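MFP2B (PDB 2BJR) probably enhances polymerisation of the major sperm protein (MSP) during the amoeboid crawling of Ascaris sperm, and binds a zinc ion. Local coordinates at residues Ile56-Phe60 with Leu73-Val79; Phe198-Trp204 with Trp245-Ile251; Pro239-Arg243 with Ile324-Ala328. All blocks are in the same frame, centred on the assembly; numbering follows the deposited sequence.

The three contacts are divided between the two related halves of the chain, interaction 1 in the first and interactions 2 and 3 in the second. Interaction 1 is a buried apolar core, its centre 26 Å from that of interaction 2 and 28 Å from that of interaction 3, with about 9 Å and 12 Å between nearest atoms. Interactions 2 and 3 share strand 238-247: 239-243 faces strand 322-329 of a second sheet, and 245-251, which starts one residue further along the same strand, turns into strand 250-257 against the loop that follows strand 194-199. Their centres lie 17 Å apart. All three lie away from the zinc site formed by H86, C174, C176 and C179.

Interaction 1 of 3, residues Ile56-Phe60 with Leu73-Val79; sequences IECSF and LGGQIQV
Strands 56-60 and 76-79 belong to one strongly twisted antiparallel sheet, with strands 34-40 and 43-52 between them; their short axes cross at 88° with a closest approach of 9.2 Å, so side chains alone bridge the gap. Alternation points I56, C58 and F60 at the partner, E57 and S59 away. The nearest CA pairs are C58 with I77 (8.4 Å) and F60 with L73 (8.7 Å). I77 (p,t) is central: its CD1 lies 4.2 Å from I56 CG2 and 3.8 Å from C58 CB, its CG2 3.7 Å from F60 CE1. L73 (m,t) ends helix 70-73; G74 leaves it at positive phi, where a CB would jam against the preceding carbonyl O. L73 CD1 meets C58 SG at 3.5 Å, and F60's m rotamer brings CD1 4.0 Å from L73 CD2. I56 (m,t) extends CD1 to 4.5 Å from V79 CG2. Non-adjacent strands and a helix end thus meet on one side of a twisted sheet. Small C58 fits between L73 and I77. Without polar pairing, cohesion rests on hydrophobic burial and shape.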
# COMPACT_ATOMS: atom_id res chain seq x y z
N ILE A 56 -0.41 2.62 13.37
CA ILE A 56 0.94 2.11 13.23
C ILE A 56 1.20 0.94 14.18
O ILE A 56 1.00 1.05 15.40
CB ILE A 56 1.99 3.25 13.53
CG1 ILE A 56 1.91 4.37 12.50
CG2 ILE A 56 3.42 2.71 13.60
CD1 ILE A 56 2.77 5.61 12.89
N GLU A 57 1.66 -0.17 13.60
CA GLU A 57 2.40 -1.21 14.32
C GLU A 57 3.75 -1.25 13.65
O GLU A 57 3.93 -0.75 12.53
CB GLU A 57 1.67 -2.54 14.24
CG GLU A 57 0.42 -2.59 15.11
CD GLU A 57 -0.21 -3.97 15.27
OE1 GLU A 57 0.41 -4.98 14.93
OE2 GLU A 57 -1.34 -4.06 15.76
N CYS A 58 4.76 -1.79 14.32
CA CYS A 58 6.09 -1.80 13.77
C CYS A 58 6.97 -2.89 14.39
O CYS A 58 6.61 -3.50 15.40
CB CYS A 58 6.74 -0.43 13.90
SG CYS A 58 6.71 0.17 15.63
N SER A 59 8.08 -3.15 13.73
CA SER A 59 9.03 -4.20 14.08
C SER A 59 10.45 -3.80 13.77
O SER A 59 10.75 -3.35 12.66
CB SER A 59 8.70 -5.49 13.33
OG SER A 59 9.62 -6.53 13.63
N PHE A 60 11.36 -3.95 14.75
CA PHE A 60 12.76 -3.62 14.59
C PHE A 60 13.58 -4.77 15.21
O PHE A 60 13.15 -5.35 16.20
CB PHE A 60 13.13 -2.31 15.31
CG PHE A 60 12.47 -1.09 14.74
CD1 PHE A 60 11.21 -0.78 15.10
CD2 PHE A 60 13.10 -0.34 13.74
CE1 PHE A 60 10.56 0.29 14.57
CE2 PHE A 60 12.47 0.76 13.21
CZ PHE A 60 11.21 1.06 13.60
N LEU A 73 9.69 -0.22 22.48
CA LEU A 73 10.22 0.86 21.62
C LEU A 73 10.03 2.26 22.17
O LEU A 73 10.61 3.23 21.67
CB LEU A 73 9.54 0.79 20.25
CG LEU A 73 9.78 -0.51 19.48
CD1 LEU A 73 8.85 -0.59 18.28
CD2 LEU A 73 11.19 -0.61 19.05
N GLY A 74 9.19 2.39 23.18
CA GLY A 74 8.72 3.69 23.58
C GLY A 74 7.55 4.08 22.71
O GLY A 74 7.09 3.30 21.86
N GLY A 75 7.05 5.29 22.91
CA GLY A 75 5.78 5.68 22.33
C GLY A 75 5.79 6.00 20.83
O GLY A 75 4.72 6.02 20.21
N GLN A 76 6.97 6.27 20.27
CA GLN A 76 7.07 6.73 18.89
C GLN A 76 8.31 6.25 18.13
O GLN A 76 9.42 6.04 18.70
CB GLN A 76 6.92 8.26 18.78
CG GLN A 76 7.80 9.14 19.67
CD GLN A 76 7.27 9.33 21.11
OE1 GLN A 76 8.08 9.47 22.04
NE2 GLN A 76 5.94 9.30 21.29
N ILE A 77 8.08 6.03 16.83
CA ILE A 77 9.11 5.79 15.87
C ILE A 77 9.01 6.86 14.80
O ILE A 77 8.22 7.79 14.95
CB ILE A 77 8.94 4.40 15.22
CG1 ILE A 77 7.54 4.24 14.60
CG2 ILE A 77 9.17 3.29 16.24
CD1 ILE A 77 7.53 3.26 13.42
N GLN A 78 9.82 6.74 13.77
CA GLN A 78 9.68 7.62 12.60
C GLN A 78 9.38 6.78 11.36
O GLN A 78 9.86 5.64 11.28
CB GLN A 78 10.91 8.45 12.41
CG GLN A 78 11.04 9.55 13.47
CD GLN A 78 12.43 10.10 13.57
OE1 GLN A 78 13.30 9.42 14.06
NE2 GLN A 78 12.62 11.35 13.18
N VAL A 79 8.59 7.36 10.45
CA VAL A 79 8.25 6.75 9.15
C VAL A 79 8.72 7.66 8.05
O VAL A 79 8.52 8.91 8.09
CB VAL A 79 6.75 6.47 9.06
CG1 VAL A 79 6.36 5.83 7.69
CG2 VAL A 79 6.35 5.54 10.20

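Interaction 2 of 3, residues Phe198-Trp204 with Trp245-Ile251; sequences FRCGDPW and WNDGGKI
The loop after strand 194-199 docks along a hairpin; three backbone hydrogen bonds join the segments: G201 N to I251 O (2.8 Å), I251 N to D202 O (2.8 Å) and W204 N to G249 O (2.9 Å), with P203 bridged to K250 (CA-CA 4.4 Å). K250 CA lies 3.4 Å from D202 O, a CA-H...O contact. The type II turn R199-D202, with G201 at phi 86°, is closed by D202 N to R199 O (3.0 Å); the type I' turn D247-K250, by D247 N to K250 O (2.8 Å) and K250 N to D247 O (3.1 Å), G248 and G249 readily taking positive phi without side chains. D202 OD2 accepts R199 N (2.9 Å), while D202 OD1 salt-bridges R199 NH2 (3.1 Å), also paired with D22. A water donates to G201 O (3.1 Å). W204, chi1 t, lays its six-membered ring over N246 CB, a CH-pi contact 3.7 Å from the centroid; I251 (m,t) inserts CD1 3.8 Å from F198 CB. Segment 245-251 is a two-residue type I' beta-hairpin linking strands 238-247 and 250-257.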
# COMPACT_ATOMS: atom_id res chain seq x y z
N PHE A 198 -4.06 7.77 2.95
CA PHE A 198 -4.80 8.84 3.55
C PHE A 198 -5.35 8.41 4.88
O PHE A 198 -5.50 7.23 5.15
CB PHE A 198 -5.98 9.21 2.67
CG PHE A 198 -5.62 9.93 1.44
CD1 PHE A 198 -5.46 9.27 0.24
CD2 PHE A 198 -5.50 11.33 1.46
CE1 PHE A 198 -5.13 9.98 -0.95
CE2 PHE A 198 -5.18 12.04 0.26
CZ PHE A 198 -4.99 11.35 -0.92
N ARG A 199 -5.71 9.38 5.71
CA ARG A 199 -6.45 9.09 6.93
C ARG A 199 -7.88 9.51 6.74
O ARG A 199 -8.14 10.52 6.13
CB ARG A 199 -5.87 9.82 8.13
CG ARG A 199 -4.40 9.52 8.47
CD ARG A 199 -3.86 10.39 9.65
NE ARG A 199 -3.88 11.79 9.27
CZ ARG A 199 -2.93 12.42 8.61
NH1 ARG A 199 -1.79 11.80 8.32
NH2 ARG A 199 -3.10 13.69 8.25
N CYS A 200 -8.81 8.77 7.34
CA CYS A 200 -10.19 9.19 7.35
C CYS A 200 -10.27 10.52 8.03
O CYS A 200 -9.51 10.78 8.99
CB CYS A 200 -11.07 8.24 8.11
SG CYS A 200 -11.19 6.74 7.16
N GLY A 201 -11.10 11.38 7.46
CA GLY A 201 -11.22 12.78 7.86
C GLY A 201 -10.24 13.75 7.23
O GLY A 201 -10.41 14.95 7.43
N ASP A 202 -9.23 13.27 6.52
CA ASP A 202 -8.39 14.12 5.69
C ASP A 202 -9.29 14.69 4.59
O ASP A 202 -10.35 14.12 4.28
CB ASP A 202 -7.32 13.32 4.93
CG ASP A 202 -6.06 12.99 5.75
OD1 ASP A 202 -5.87 13.53 6.88
OD2 ASP A 202 -5.16 12.21 5.23
N PRO A 203 -8.86 15.79 3.95
CA PRO A 203 -9.57 16.31 2.78
C PRO A 203 -9.60 15.30 1.65
O PRO A 203 -8.65 14.53 1.52
CB PRO A 203 -8.74 17.54 2.38
CG PRO A 203 -8.04 17.97 3.64
CD PRO A 203 -7.70 16.63 4.30
N TRP A 204 -10.66 15.33 0.84
CA TRP A 204 -10.83 14.44 -0.31
C TRP A 204 -9.58 14.53 -1.21
O TRP A 204 -9.03 15.62 -1.33
CB TRP A 204 -12.09 14.83 -1.09
CG TRP A 204 -12.52 13.80 -2.05
CD1 TRP A 204 -12.43 13.84 -3.40
CD2 TRP A 204 -13.07 12.53 -1.72
NE1 TRP A 204 -12.90 12.66 -3.94
CE2 TRP A 204 -13.31 11.85 -2.93
CE3 TRP A 204 -13.40 11.90 -0.52
CZ2 TRP A 204 -13.86 10.59 -2.97
CZ3 TRP A 204 -13.93 10.66 -0.56
CH2 TRP A 204 -14.18 10.01 -1.78
N TRP A 245 -16.65 7.74 0.91
CA TRP A 245 -17.43 8.77 0.21
C TRP A 245 -16.99 10.11 0.75
O TRP A 245 -16.37 10.20 1.83
CB TRP A 245 -18.91 8.57 0.42
CG TRP A 245 -19.36 8.64 1.84
CD1 TRP A 245 -19.96 9.70 2.46
CD2 TRP A 245 -19.28 7.60 2.83
NE1 TRP A 245 -20.25 9.39 3.77
CE2 TRP A 245 -19.86 8.11 4.02
CE3 TRP A 245 -18.79 6.29 2.84
CZ2 TRP A 245 -19.93 7.37 5.22
CZ3 TRP A 245 -18.86 5.56 4.02
CH2 TRP A 245 -19.45 6.08 5.19
N ASN A 246 -17.32 11.15 -0.01
CA ASN A 246 -16.91 12.50 0.29
C ASN A 246 -17.99 13.10 1.19
O ASN A 246 -19.11 13.32 0.76
CB ASN A 246 -16.69 13.25 -0.99
CG ASN A 246 -16.19 14.69 -0.77
OD1 ASN A 246 -16.12 15.16 0.36
ND2 ASN A 246 -15.81 15.35 -1.85
N ASP A 247 -17.64 13.31 2.45
CA ASP A 247 -18.55 13.86 3.45
C ASP A 247 -18.10 15.29 3.78
O ASP A 247 -17.19 15.55 4.60
CB ASP A 247 -18.60 12.96 4.68
CG ASP A 247 -19.49 13.50 5.79
OD1 ASP A 247 -20.37 14.36 5.54
OD2 ASP A 247 -19.37 13.08 6.94
N GLY A 248 -18.72 16.24 3.12
CA GLY A 248 -18.42 17.64 3.35
C GLY A 248 -16.99 18.05 3.06
O GLY A 248 -16.44 18.87 3.77
N GLY A 249 -16.39 17.45 2.04
CA GLY A 249 -15.01 17.69 1.63
C GLY A 249 -13.97 16.78 2.29
O GLY A 249 -12.79 16.88 1.97
N LYS A 250 -14.43 15.90 3.18
CA LYS A 250 -13.58 15.04 4.01
C LYS A 250 -13.81 13.56 3.64
O LYS A 250 -14.93 13.14 3.30
CB LYS A 250 -13.90 15.25 5.49
CG LYS A 250 -13.49 16.67 6.00
CD LYS A 250 -13.76 16.80 7.50
CE LYS A 250 -13.59 18.24 8.07
NZ LYS A 250 -13.56 18.22 9.58
N ILE A 251 -12.77 12.76 3.73
CA ILE A 251 -12.91 11.31 3.53
C ILE A 251 -13.70 10.66 4.68
O ILE A 251 -13.34 10.77 5.86
CB ILE A 251 -11.52 10.68 3.39
CG1 ILE A 251 -10.78 11.27 2.20
CG2 ILE A 251 -11.62 9.10 3.26
CD1 ILE A 251 -9.29 11.01 2.23
O HOH W 1 -11.58 15.53 10.21

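Interaction 3 of 3, residues Pro239-Arg243 with Ile324-Ala328; sequences PVMGR and ILGKA
R243 lays its guanidinium face over the I324 side chain, with I324 CD1 3.6 Å from R243 NE, so the flat charged group packs on a methyl while its edge stays available for polar partners. At that edge R243 NH1 makes a weak hydrogen bond to L325 O (3.4 Å); R243 NE forms a salt bridge with E224, and R243 NH2 hydrogen-bonds to G338 O, which explains how a buried arginine is tolerated. Chi1 p with chi2 and chi3 t extends the chain, and R243 CB rests 3.9 Å from L325 CD2. The two strands run nearly antiparallel, 168° between the segment axes, whose closest approach is 4.8 Å, and register M241 with K327, G242 with G326 and R243 with L325. Here two antiparallel beta-sheets meet, strand 238-247 of one against strand 322-329 of the other, and no backbone-to-backbone hydrogen bonds link them. G242 CA and G326 CA lie 4.5 Å apart, the closest of the registered pairs, neither residue having a side chain; a water donates to G242 O (2.9 Å) and G326 O (3.0 Å). K327, chi1 p, places CB 3.4 Å from M241 O and 3.7 Å from M241 CB (selenomethionine). Its aliphatic part packs on V240, CD 3.9 Å from V240 CG1, while K327 NZ reaches a second water, 2.8 Å away, that donates to P239 O at 2.8 Å.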
# COMPACT_ATOMS: atom_id res chain seq x y z
N PRO A 239 -6.67 -8.07 5.22
CA PRO A 239 -7.12 -6.99 4.33
C PRO A 239 -8.62 -6.91 4.22
O PRO A 239 -9.31 -7.94 4.12
CB PRO A 239 -6.49 -7.36 2.99
CG PRO A 239 -6.41 -8.84 3.01
CD PRO A 239 -6.14 -9.20 4.44
N VAL A 240 -9.16 -5.70 4.36
CA VAL A 240 -10.58 -5.44 4.32
C VAL A 240 -10.85 -4.37 3.25
O VAL A 240 -10.45 -3.21 3.42
CB VAL A 240 -11.06 -4.90 5.65
CG1 VAL A 240 -12.58 -4.80 5.71
CG2 VAL A 240 -10.52 -5.79 6.77
N MSE A 241 -11.54 -4.77 2.19
CA MSE A 241 -12.01 -3.80 1.22
C MSE A 241 -13.33 -3.22 1.70
O MSE A 241 -14.15 -3.86 2.32
CB MSE A 241 -12.19 -4.36 -0.19
CG MSE A 241 -10.98 -4.90 -0.80
SE MSE A 241 -9.70 -3.57 -1.33
CE MSE A 241 -8.48 -4.83 -2.07
N GLY A 242 -13.50 -1.95 1.46
CA GLY A 242 -14.70 -1.31 1.82
C GLY A 242 -14.90 -0.06 1.01
O GLY A 242 -14.37 0.07 -0.09
N ARG A 243 -15.70 0.86 1.55
CA ARG A 243 -16.12 2.03 0.80
C ARG A 243 -15.78 3.34 1.46
O ARG A 243 -15.84 3.45 2.69
CB ARG A 243 -17.63 1.93 0.57
CG ARG A 243 -18.55 2.10 1.75
CD ARG A 243 -20.02 1.90 1.40
NE ARG A 243 -20.90 1.96 2.57
CZ ARG A 243 -21.12 0.93 3.39
NH1 ARG A 243 -20.54 -0.25 3.16
NH2 ARG A 243 -21.91 1.05 4.43
N ILE A 324 -24.34 -1.79 -3.21
CA ILE A 324 -23.56 -1.34 -2.05
C ILE A 324 -22.16 -1.93 -2.09
O ILE A 324 -21.99 -3.14 -2.25
CB ILE A 324 -24.29 -1.67 -0.74
CG1 ILE A 324 -23.49 -1.21 0.49
CG2 ILE A 324 -24.60 -3.15 -0.64
CD1 ILE A 324 -23.40 0.25 0.59
N LEU A 325 -21.16 -1.07 -1.96
CA LEU A 325 -19.78 -1.47 -2.09
C LEU A 325 -19.20 -2.08 -0.79
O LEU A 325 -19.23 -1.46 0.29
CB LEU A 325 -18.94 -0.28 -2.53
CG LEU A 325 -17.46 -0.49 -2.69
CD1 LEU A 325 -17.19 -1.52 -3.77
CD2 LEU A 325 -16.68 0.78 -3.03
N GLY A 326 -18.65 -3.28 -0.95
CA GLY A 326 -17.93 -3.98 0.11
C GLY A 326 -16.84 -4.88 -0.45
O GLY A 326 -16.01 -4.47 -1.25
N LYS A 327 -16.77 -6.10 0.03
CA LYS A 327 -15.61 -6.94 -0.31
C LYS A 327 -16.07 -8.36 -0.67
O LYS A 327 -17.15 -8.78 -0.26
CB LYS A 327 -14.63 -6.93 0.88
CG LYS A 327 -15.10 -7.79 2.12
CD LYS A 327 -14.23 -7.51 3.36
CE LYS A 327 -14.68 -8.36 4.57
NZ LYS A 327 -14.19 -9.79 4.45
N ALA A 328 -15.23 -9.12 -1.38
CA ALA A 328 -15.52 -10.54 -1.67
C ALA A 328 -14.22 -11.31 -1.72
O ALA A 328 -13.15 -10.77 -2.05
CB ALA A 328 -16.26 -10.70 -3.00
O HOH W 2 -11.44 -9.40 5.07
O HOH W 3 -14.25 -2.13 -1.99